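Local atomic coordinates of tRNA (guanosine(18)-2'-O)-methyltransferase (Aquifex aeolicus, PDB entry 1ZJR), a protein that methylates the 2'-hydroxyl of guanosine 18 in a subset of tRNAs, using S-adenosyl-L-methionine as methyl donor. Residues V28-V33 against L52-Y57; Q99-W104 against K119-V124; V110-V115 against V145-G150. One frame throughout, in Å; residues are numbered along the deposited sequence.

Overall arrangement
All three contacts reach one parallel sheet, whose strand order is 79-82, 51-57, 26-31, 121-126, 99-103, 142-145, 110-111. Contact 1 comes first along the chain. Contacts 2 and 3 interlace, since their segments alternate. Contacts 1 and 2 have centres about 11 Å apart and join through neighbouring strands 26-31 and 121-126. Contacts 2 and 3 are about 14 Å apart by centres, 1 and 3 about 21 Å. Contact 1 is buried and lies toward the 79-82 side, contact 2 holds the middle strand 121-126, and contact 3 reaches the 110-111 edge at the surface. The side chains of Thr-103 and Ile-146 are about 6 Å apart, so contacts 2 and 3 bring these predicted S-adenosyl-L-methionine binders together.

Contact 1: V28-V33 against L52-Y57; sequences VFADNV and LYLYYY
Phe-29 and Tyr-55 meet in the tightly packed part of this contact. The side chains cross at about a right angle, with CD1 of Phe-29 3.7 Å from CB of Tyr-55. Tyr-55 O sits over one face of the Phe-29 ring, displaced toward its rim. CG of Phe-29 is anti to the backbone N (chi1 -168°), which places this root of the ring beside its own carbonyl carbon and near Tyr-55 O. Atom CE2 of the Phe-29 ring meets Tyr-57 CB obliquely at 3.9 Å. Helix 86-95 packs on this layer through Pro-86, Lys-89 and Leu-90. Asp-31 is buried on the same face. Its side chain runs beside that of Tyr-57, the carboxylate nearly coplanar with the ring. Asp-31 OD2 accepts from Ser-133 N, while the buried Asp-31 OD1 has no polar partner in the model and lies 3.5 Å from Tyr-57 CD1.

Val-28 and Leu-54 pack on the other face of the sheet. CD2 of Leu-54 lies 3.8 Å from CG1 of Val-28. Leu-54 CD2 is also 3.4 Å from Val-28 O. Further along, Ala-30 CB meets Tyr-56 CB at 4.0 Å. Leu-54 and Val-28 also touch helix 36-49. That helix links the two strands, so the contact is the strand pairing of a beta-alpha-beta unit. The strands run parallel, 19° apart. Their backbones alternate as donor and acceptor: Val-28 N to Tyr-53 O, Tyr-55 N to Val-28 O, Ala-30 N to Tyr-55 O and Tyr-57 N to Ala-30 O.

The looser end lies where the chain leaves the sheet. Asn-32 N still bonds to Tyr-57 O at 2.8 Å, but the bond is bent, 135° at the hydrogen. Water 1 accepts from Val-33 N and donates to Tyr-57 O, which thus takes two bonds. The Asn-32 side chain is partly exposed, and its ND2 bonds to Glu-128 OE1.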
loop_
_atom_site.group_PDB
_atom_site.type_symbol
_atom_site.label_atom_id
_atom_site.label_comp_id
_atom_site.label_asym_id
_atom_site.label_seq_id
_atom_site.Cartn_x
_atom_site.Cartn_y
_atom_site.Cartn_z
ATOM N N VAL A 28 1.445 -2.676 -0.544
ATOM C CA VAL A 28 1.034 -1.831 -1.661
ATOM C C VAL A 28 2.274 -1.430 -2.456
ATOM O O VAL A 28 3.315 -1.099 -1.883
ATOM C CB VAL A 28 0.321 -0.540 -1.190
ATOM C CG1 VAL A 28 0.036 0.360 -2.394
ATOM C CG2 VAL A 28 -0.986 -0.885 -0.487
ATOM N N PHE A 29 2.157 -1.471 -3.778
ATOM C CA PHE A 29 3.251 -1.096 -4.663
ATOM C C PHE A 29 2.712 -0.015 -5.597
ATOM O O PHE A 29 1.760 -0.260 -6.338
ATOM C CB PHE A 29 3.703 -2.299 -5.494
ATOM C CG PHE A 29 5.001 -2.076 -6.231
ATOM C CD1 PHE A 29 6.177 -2.670 -5.785
ATOM C CD2 PHE A 29 5.050 -1.249 -7.354
ATOM C CE1 PHE A 29 7.391 -2.445 -6.440
ATOM C CE2 PHE A 29 6.260 -1.017 -8.018
ATOM C CZ PHE A 29 7.434 -1.618 -7.557
ATOM N N ALA A 30 3.311 1.173 -5.540
ATOM C CA ALA A 30 2.903 2.295 -6.378
ATOM C C ALA A 30 3.801 2.306 -7.608
ATOM O O ALA A 30 5.002 2.576 -7.523
ATOM C CB ALA A 30 3.041 3.607 -5.612
ATOM N N ASP A 31 3.207 2.008 -8.755
ATOM C CA ASP A 31 3.959 1.940 -9.993
ATOM C C ASP A 31 3.897 3.224 -10.792
ATOM O O ASP A 31 2.926 3.481 -11.499
ATOM C CB ASP A 31 3.455 0.774 -10.849
ATOM C CG ASP A 31 4.102 0.742 -12.220
ATOM O OD1 ASP A 31 5.285 1.121 -12.316
ATOM O OD2 ASP A 31 3.438 0.334 -13.192
ATOM N N ASN A 32 4.944 4.030 -10.651
ATOM C CA ASN A 32 5.073 5.289 -11.365
ATOM C C ASN A 32 3.906 6.254 -11.174
ATOM O O ASN A 32 3.311 6.725 -12.149
ATOM C CB ASN A 32 5.285 5.005 -12.859
ATOM C CG ASN A 32 5.800 6.214 -13.618
ATOM O OD1 ASN A 32 6.353 7.143 -13.025
ATOM N ND2 ASN A 32 5.634 6.200 -14.936
ATOM N N VAL A 33 3.580 6.559 -9.918
ATOM C CA VAL A 33 2.503 7.507 -9.641
ATOM C C VAL A 33 3.017 8.900 -9.986
ATOM O O VAL A 33 4.017 9.361 -9.437
ATOM C CB VAL A 33 2.067 7.457 -8.160
ATOM C CG1 VAL A 33 1.231 8.686 -7.810
ATOM C CG2 VAL A 33 1.251 6.196 -7.918
ATOM N N LEU A 52 1.434 -1.507 6.268
ATOM C CA LEU A 52 2.711 -1.183 6.898
ATOM C C LEU A 52 3.836 -0.965 5.889
ATOM O O LEU A 52 4.771 -0.208 6.156
ATOM C CB LEU A 52 3.123 -2.301 7.863
ATOM C CG LEU A 52 4.453 -2.095 8.603
ATOM C CD1 LEU A 52 4.355 -0.898 9.527
ATOM C CD2 LEU A 52 4.794 -3.350 9.395
ATOM N N TYR A 53 3.752 -1.627 4.739
ATOM C CA TYR A 53 4.791 -1.489 3.720
ATOM C C TYR A 53 4.281 -0.967 2.382
ATOM O O TYR A 53 3.388 -1.565 1.771
ATOM C CB TYR A 53 5.487 -2.832 3.481
ATOM C CG TYR A 53 6.060 -3.467 4.726
ATOM C CD1 TYR A 53 5.368 -4.473 5.400
ATOM C CD2 TYR A 53 7.301 -3.068 5.226
ATOM C CE1 TYR A 53 5.898 -5.072 6.543
ATOM C CE2 TYR A 53 7.843 -3.659 6.370
ATOM C CZ TYR A 53 7.138 -4.659 7.019
ATOM O OH TYR A 53 7.675 -5.255 8.138
ATOM N N LEU A 54 4.870 0.139 1.932
ATOM C CA LEU A 54 4.521 0.757 0.652
ATOM C C LEU A 54 5.811 0.858 -0.157
ATOM O O LEU A 54 6.759 1.517 0.268
ATOM C CB LEU A 54 3.979 2.178 0.869
ATOM C CG LEU A 54 3.052 2.866 -0.151
ATOM C CD1 LEU A 54 3.395 4.340 -0.177
ATOM C CD2 LEU A 54 3.158 2.269 -1.535
ATOM N N TYR A 55 5.850 0.198 -1.307
ATOM C CA TYR A 55 7.014 0.245 -2.185
ATOM C C TYR A 55 6.619 1.093 -3.376
ATOM O O TYR A 55 5.435 1.185 -3.704
ATOM C CB TYR A 55 7.385 -1.156 -2.668
ATOM C CG TYR A 55 7.867 -2.066 -1.566
ATOM C CD1 TYR A 55 6.964 -2.708 -0.720
ATOM C CD2 TYR A 55 9.230 -2.268 -1.351
ATOM C CE1 TYR A 55 7.405 -3.526 0.314
ATOM C CE2 TYR A 55 9.684 -3.090 -0.319
ATOM C CZ TYR A 55 8.765 -3.713 0.510
ATOM O OH TYR A 55 9.200 -4.518 1.538
ATOM N N TYR A 56 7.594 1.720 -4.022
ATOM C CA TYR A 56 7.281 2.545 -5.178
ATOM C C TYR A 56 8.409 2.583 -6.200
ATOM O O TYR A 56 9.582 2.409 -5.865
ATOM C CB TYR A 56 6.927 3.966 -4.730
ATOM C CG TYR A 56 8.100 4.814 -4.292
ATOM C CD1 TYR A 56 8.763 5.645 -5.200
ATOM C CD2 TYR A 56 8.535 4.806 -2.965
ATOM C CE1 TYR A 56 9.822 6.447 -4.795
ATOM C CE2 TYR A 56 9.593 5.604 -2.552
ATOM C CZ TYR A 56 10.231 6.426 -3.472
ATOM O OH TYR A 56 11.262 7.237 -3.059
ATOM N N TYR A 57 8.024 2.793 -7.451
ATOM C CA TYR A 57 8.943 2.875 -8.577
ATOM C C TYR A 57 8.607 4.196 -9.259
ATOM O O TYR A 57 7.443 4.461 -9.543
ATOM C CB TYR A 57 8.675 1.702 -9.522
ATOM C CG TYR A 57 9.439 1.723 -10.831
ATOM C CD1 TYR A 57 8.761 1.720 -12.046
ATOM C CD2 TYR A 57 10.833 1.663 -10.854
ATOM C CE1 TYR A 57 9.448 1.647 -13.260
ATOM C CE2 TYR A 57 11.532 1.592 -12.058
ATOM C CZ TYR A 57 10.832 1.580 -13.256
ATOM O OH TYR A 57 11.513 1.489 -14.449
HETATM O O HOH W 1 5.196 5.747 -7.792
#

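Contact 2: Q99-W104 against K119-V124; sequences QIVATW and KPTVLV
Gln-99 to Ala-102 pair residue by residue with Thr-121 to Val-124. They are neighbouring parallel strands in the central sheet of the SpoU (SPOUT-type) methyltransferase fold. Five backbone bonds join the segments. Gln-99 N gives to Pro-120 O, and Val-122 N to Gln-99 O. Val-101 N then gives to Val-122 O, and Val-124 N to Val-101 O. The last of these four is almost straight, 177° at the hydrogen. Thr-103 N gives to Val-124 O in the longest of the five, 3.2 Å.

Thr-121 touches Gln-99 and Val-101 across the contact. Thr-121 CB lies 4.0 Å from Gln-99 CG. Thr-121 OG1 is anti to the carbonyl carbon (chi1 -59°). This places it beside the backbone N, where Thr-121 OG1 donates to Lys-119 O of its own segment at 2.7 Å, approaching from 45° above that carbonyl plane. Thr-121 OG1 also comes within 3.4 Å of Gln-99 CG. The methyl Thr-121 CG2 lies 3.7 Å from Val-101 CG2. The Lys-119 chain crosses Gln-99 at about a right angle.

Ile-100, Val-122, Ala-102 and Val-124 occupy the opposite face, where Leu-90 of helix 86-95 touches both Val-122 and Val-124. Ile-100 and Val-122 lie side by side, pointing the same way. Thr-103, at the strand end, is predicted to bind S-adenosyl-L-methionine. Its OG1 bonds to a glycerol, probably from the crystallisation liquor. Ile-100 touches two valines through separate branches: CD1 is 3.9 Å from Val-122 CB, and CG2 is 4.0 Å from Val-124 CG2.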
loop_
_atom_site.group_PDB
_atom_site.type_symbol
_atom_site.label_atom_id
_atom_site.label_comp_id
_atom_site.label_asym_id
_atom_site.label_seq_id
_atom_site.Cartn_x
_atom_site.Cartn_y
_atom_site.Cartn_z
ATOM N N GLN A 99 0.138 -13.110 -3.374
ATOM C CA GLN A 99 -0.547 -13.028 -4.658
ATOM C C GLN A 99 -0.346 -11.592 -5.132
ATOM O O GLN A 99 -0.466 -10.648 -4.344
ATOM C CB GLN A 99 -2.045 -13.323 -4.528
ATOM C CG GLN A 99 -2.842 -12.307 -3.723
ATOM C CD GLN A 99 -4.350 -12.534 -3.808
ATOM O OE1 GLN A 99 -5.121 -11.950 -3.047
ATOM N NE2 GLN A 99 -4.774 -13.378 -4.740
ATOM N N ILE A 100 -0.018 -11.433 -6.407
ATOM C CA ILE A 100 0.196 -10.110 -6.979
ATOM C C ILE A 100 -1.085 -9.679 -7.688
ATOM O O ILE A 100 -1.490 -10.283 -8.684
ATOM C CB ILE A 100 1.364 -10.126 -7.986
ATOM C CG1 ILE A 100 2.583 -10.803 -7.350
ATOM C CG2 ILE A 100 1.696 -8.701 -8.418
ATOM C CD1 ILE A 100 3.073 -10.148 -6.067
ATOM N N VAL A 101 -1.713 -8.635 -7.156
ATOM C CA VAL A 101 -2.965 -8.098 -7.681
ATOM C C VAL A 101 -2.680 -6.744 -8.332
ATOM O O VAL A 101 -2.287 -5.792 -7.658
ATOM C CB VAL A 101 -3.986 -7.927 -6.530
ATOM C CG1 VAL A 101 -5.316 -7.391 -7.055
ATOM C CG2 VAL A 101 -4.192 -9.274 -5.828
ATOM N N ALA A 102 -2.886 -6.657 -9.642
ATOM C CA ALA A 102 -2.593 -5.419 -10.351
ATOM C C ALA A 102 -3.765 -4.795 -11.088
ATOM O O ALA A 102 -4.556 -5.484 -11.726
ATOM C CB ALA A 102 -1.449 -5.653 -11.325
ATOM N N THR A 103 -3.868 -3.472 -11.002
ATOM C CA THR A 103 -4.925 -2.751 -11.699
ATOM C C THR A 103 -4.504 -2.725 -13.163
ATOM O O THR A 103 -3.463 -2.163 -13.507
ATOM C CB THR A 103 -5.041 -1.303 -11.205
ATOM O OG1 THR A 103 -3.766 -0.660 -11.341
ATOM C CG2 THR A 103 -5.480 -1.273 -9.745
ATOM N N TRP A 104 -5.313 -3.338 -14.017
ATOM C CA TRP A 104 -5.024 -3.405 -15.448
ATOM C C TRP A 104 -6.308 -3.057 -16.194
ATOM O O TRP A 104 -7.313 -3.763 -16.085
ATOM C CB TRP A 104 -4.536 -4.821 -15.796
ATOM C CG TRP A 104 -4.152 -5.028 -17.239
ATOM C CD1 TRP A 104 -4.824 -5.774 -18.161
ATOM C CD2 TRP A 104 -3.007 -4.485 -17.918
ATOM N NE1 TRP A 104 -4.171 -5.733 -19.374
ATOM C CE2 TRP A 104 -3.055 -4.949 -19.254
ATOM C CE3 TRP A 104 -1.949 -3.655 -17.526
ATOM C CZ2 TRP A 104 -2.083 -4.608 -20.204
ATOM C CZ3 TRP A 104 -0.980 -3.315 -18.472
ATOM C CH2 TRP A 104 -1.057 -3.793 -19.798
ATOM N N LYS A 119 -5.616 -12.971 2.152
ATOM C CA LYS A 119 -4.392 -13.771 2.088
ATOM C C LYS A 119 -3.233 -12.817 1.795
ATOM O O LYS A 119 -3.462 -11.675 1.404
ATOM C CB LYS A 119 -4.489 -14.801 0.958
ATOM C CG LYS A 119 -4.745 -14.172 -0.402
ATOM C CD LYS A 119 -4.656 -15.177 -1.542
ATOM C CE LYS A 119 -5.771 -16.200 -1.492
ATOM N NZ LYS A 119 -5.753 -17.054 -2.714
ATOM N N PRO A 120 -1.977 -13.265 1.995
ATOM C CA PRO A 120 -0.828 -12.390 1.717
ATOM C C PRO A 120 -0.996 -11.807 0.320
ATOM O O PRO A 120 -1.063 -12.545 -0.676
ATOM C CB PRO A 120 0.359 -13.344 1.817
ATOM C CG PRO A 120 -0.083 -14.277 2.919
ATOM C CD PRO A 120 -1.530 -14.560 2.540
ATOM N N THR A 121 -1.051 -10.481 0.250
ATOM C CA THR A 121 -1.280 -9.791 -1.012
ATOM C C THR A 121 -0.454 -8.530 -1.237
ATOM O O THR A 121 -0.215 -7.756 -0.315
ATOM C CB THR A 121 -2.758 -9.345 -1.111
ATOM O OG1 THR A 121 -3.611 -10.488 -1.010
ATOM C CG2 THR A 121 -3.026 -8.609 -2.433
ATOM N N VAL A 122 -0.029 -8.332 -2.479
ATOM C CA VAL A 122 0.679 -7.115 -2.847
ATOM C C VAL A 122 -0.246 -6.456 -3.871
ATOM O O VAL A 122 -0.460 -7.005 -4.949
ATOM C CB VAL A 122 2.047 -7.376 -3.539
ATOM C CG1 VAL A 122 2.624 -6.049 -4.026
ATOM C CG2 VAL A 122 3.032 -8.030 -2.569
ATOM N N LEU A 123 -0.822 -5.309 -3.519
ATOM C CA LEU A 123 -1.698 -4.583 -4.436
ATOM C C LEU A 123 -0.841 -3.600 -5.231
ATOM O O LEU A 123 -0.197 -2.731 -4.647
ATOM C CB LEU A 123 -2.764 -3.794 -3.662
ATOM C CG LEU A 123 -3.564 -2.806 -4.525
ATOM C CD1 LEU A 123 -4.388 -3.581 -5.547
ATOM C CD2 LEU A 123 -4.464 -1.946 -3.646
ATOM N N VAL A 124 -0.833 -3.734 -6.555
ATOM C CA VAL A 124 -0.044 -2.833 -7.391
ATOM C C VAL A 124 -0.960 -1.868 -8.131
ATOM O O VAL A 124 -1.871 -2.291 -8.846
ATOM C CB VAL A 124 0.792 -3.611 -8.442
ATOM C CG1 VAL A 124 1.802 -2.672 -9.102
ATOM C CG2 VAL A 124 1.506 -4.786 -7.783
#

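Contact 3: V110-V115 against V145-G150; sequences VNFREV and VIPMYG
Val-110 and Phe-112 hold Val-145 through two backbone hydrogen bonds. Val-145 N gives to Val-110 O at 3.0 Å, with the donor tilted 27° from the carbonyl plane. The methyl Val-145 CG2 lies 3.6 Å from the same Val-110 O. Phe-112 N gives to Val-145 O, in a bond bent to 142° at the hydrogen. These bonds bracket Asn-111 and make one short parallel bridge between Asn-111 and Val-145. A further bond shapes the first segment. Asn-111 OD1 accepts from Arg-113 N at 2.9 Å, in the carbonyl plane, and forms an Asx turn.

The bridge adds strand 110-111 to the edge of the sheet, beside strand 142-145. Segment 145-150 then leaves the sheet toward helix 157-174. The protein has a topological knot, as in other SPOUT methyltransferases. Ile-146 is predicted to bind S-adenosyl-L-methionine, and its side chain also touches Leu-155, another predicted binding residue.

The apolar contacts centre on Phe-112. CG of Phe-112 stands between the backbone N and the carbonyl carbon (chi1 77°), which leaves this root of the ring near Val-145 O. Phe-112 CD2 is 4.0 Å from Ile-146 CG1. Pro-147 CD approaches the ring edge in its plane, 3.9 Å from Phe-112 CE2. The Pro-147 and Phe-112 side chains cross at about a right angle. Phe-112 and Ile-146 both also touch helix 157-174.

Polar side chains add contacts of their own. Asn-111 ND2 lies 3.8 Å from Pro-147 CD. Within segment 110-115, the exposed Arg-113 packs its guanidinium against Phe-112, with Phe-112 CZ 3.4 Å above the centre of the Arg-113 guanidinium plane.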
loop_
_atom_site.group_PDB
_atom_site.type_symbol
_atom_site.label_atom_id
_atom_site.label_comp_id
_atom_site.label_asym_id
_atom_site.label_seq_id
_atom_site.Cartn_x
_atom_site.Cartn_y
_atom_site.Cartn_z
ATOM N N VAL A 110 -10.810 -8.663 -14.056
ATOM C CA VAL A 110 -11.990 -8.979 -13.270
ATOM C C VAL A 110 -12.346 -7.858 -12.304
ATOM O O VAL A 110 -11.508 -7.016 -11.978
ATOM C CB VAL A 110 -11.784 -10.275 -12.457
ATOM C CG1 VAL A 110 -11.381 -11.409 -13.387
ATOM C CG2 VAL A 110 -10.723 -10.061 -11.385
ATOM N N ASN A 111 -13.601 -7.855 -11.863
ATOM C CA ASN A 111 -14.102 -6.870 -10.911
ATOM C C ASN A 111 -13.227 -7.003 -9.660
ATOM O O ASN A 111 -13.015 -8.112 -9.160
ATOM C CB ASN A 111 -15.577 -7.181 -10.602
ATOM C CG ASN A 111 -16.208 -6.185 -9.654
ATOM O OD1 ASN A 111 -15.795 -6.058 -8.510
ATOM N ND2 ASN A 111 -17.231 -5.478 -10.128
ATOM N N PHE A 112 -12.719 -5.877 -9.159
ATOM C CA PHE A 112 -11.834 -5.888 -7.992
ATOM C C PHE A 112 -12.391 -6.569 -6.741
ATOM O O PHE A 112 -11.629 -6.952 -5.851
ATOM C CB PHE A 112 -11.398 -4.454 -7.646
ATOM C CG PHE A 112 -12.449 -3.650 -6.933
ATOM C CD1 PHE A 112 -12.321 -3.366 -5.574
ATOM C CD2 PHE A 112 -13.566 -3.180 -7.612
ATOM C CE1 PHE A 112 -13.292 -2.627 -4.903
ATOM C CE2 PHE A 112 -14.547 -2.437 -6.945
ATOM C CZ PHE A 112 -14.408 -2.162 -5.592
ATOM N N ARG A 113 -13.705 -6.730 -6.659
ATOM C CA ARG A 113 -14.287 -7.375 -5.483
ATOM C C ARG A 113 -14.232 -8.904 -5.543
ATOM O O ARG A 113 -14.609 -9.581 -4.583
ATOM C CB ARG A 113 -15.739 -6.922 -5.280
ATOM C CG ARG A 113 -15.892 -5.417 -5.048
ATOM C CD ARG A 113 -17.271 -5.056 -4.503
ATOM N NE ARG A 113 -17.416 -3.615 -4.293
ATOM C CZ ARG A 113 -17.879 -2.762 -5.203
ATOM N NH1 ARG A 113 -18.259 -3.196 -6.399
ATOM N NH2 ARG A 113 -17.953 -1.467 -4.919
ATOM N N GLU A 114 -13.752 -9.448 -6.656
ATOM C CA GLU A 114 -13.671 -10.900 -6.810
ATOM C C GLU A 114 -12.391 -11.484 -6.217
ATOM O O GLU A 114 -12.257 -12.701 -6.074
ATOM C CB GLU A 114 -13.798 -11.277 -8.291
ATOM C CG GLU A 114 -15.157 -10.918 -8.875
ATOM C CD GLU A 114 -15.316 -11.322 -10.330
ATOM O OE1 GLU A 114 -16.370 -10.997 -10.917
ATOM O OE2 GLU A 114 -14.399 -11.963 -10.885
ATOM N N VAL A 115 -11.464 -10.609 -5.849
ATOM C CA VAL A 115 -10.200 -11.029 -5.263
ATOM C C VAL A 115 -10.333 -11.234 -3.756
ATOM O O VAL A 115 -11.115 -10.550 -3.091
ATOM C CB VAL A 115 -9.099 -9.971 -5.532
ATOM C CG1 VAL A 115 -7.851 -10.279 -4.717
ATOM C CG2 VAL A 115 -8.763 -9.946 -7.010
ATOM N N VAL A 145 -10.101 -4.418 -12.272
ATOM C CA VAL A 145 -10.636 -3.138 -12.716
ATOM C C VAL A 145 -11.755 -2.777 -11.766
ATOM O O VAL A 145 -12.301 -3.647 -11.079
ATOM C CB VAL A 145 -11.237 -3.191 -14.144
ATOM C CG1 VAL A 145 -10.134 -3.284 -15.174
ATOM C CG2 VAL A 145 -12.193 -4.365 -14.265
ATOM N N ILE A 146 -12.078 -1.491 -11.717
ATOM C CA ILE A 146 -13.166 -0.991 -10.892
ATOM C C ILE A 146 -14.275 -0.655 -11.892
ATOM O O ILE A 146 -14.024 0.013 -12.895
ATOM C CB ILE A 146 -12.744 0.284 -10.129
ATOM C CG1 ILE A 146 -11.626 -0.052 -9.130
ATOM C CG2 ILE A 146 -13.949 0.879 -9.397
ATOM C CD1 ILE A 146 -11.048 1.176 -8.416
ATOM N N PRO A 147 -15.510 -1.124 -11.646
ATOM C CA PRO A 147 -16.606 -0.836 -12.579
ATOM C C PRO A 147 -16.855 0.658 -12.799
ATOM O O PRO A 147 -16.885 1.437 -11.847
ATOM C CB PRO A 147 -17.801 -1.553 -11.942
ATOM C CG PRO A 147 -17.479 -1.543 -10.486
ATOM C CD PRO A 147 -15.998 -1.865 -10.470
ATOM N N MET A 148 -17.035 1.038 -14.064
ATOM C CA MET A 148 -17.269 2.428 -14.449
ATOM C C MET A 148 -18.573 2.508 -15.242
ATOM O O MET A 148 -18.883 1.613 -16.031
ATOM C CB MET A 148 -16.136 2.930 -15.344
ATOM C CG MET A 148 -14.741 2.628 -14.852
ATOM S SD MET A 148 -14.270 3.704 -13.502
ATOM C CE MET A 148 -12.656 3.117 -13.146
ATOM N N TYR A 149 -19.322 3.586 -15.051
ATOM C CA TYR A 149 -20.587 3.756 -15.753
ATOM C C TYR A 149 -20.713 5.090 -16.490
ATOM O O TYR A 149 -21.783 5.408 -17.009
ATOM C CB TYR A 149 -21.746 3.616 -14.764
ATOM C CG TYR A 149 -21.757 2.308 -14.007
ATOM C CD1 TYR A 149 -20.992 2.138 -12.852
ATOM C CD2 TYR A 149 -22.529 1.233 -14.450
ATOM C CE1 TYR A 149 -20.997 0.932 -12.155
ATOM C CE2 TYR A 149 -22.542 0.019 -13.758
ATOM C CZ TYR A 149 -21.775 -0.121 -12.615
ATOM O OH TYR A 149 -21.792 -1.308 -11.924
ATOM N N GLY A 150 -19.626 5.858 -16.549
ATOM C CA GLY A 150 -19.671 7.156 -17.207
ATOM C C GLY A 150 -18.758 7.308 -18.409
ATOM O O GLY A 150 -18.425 6.321 -19.067
#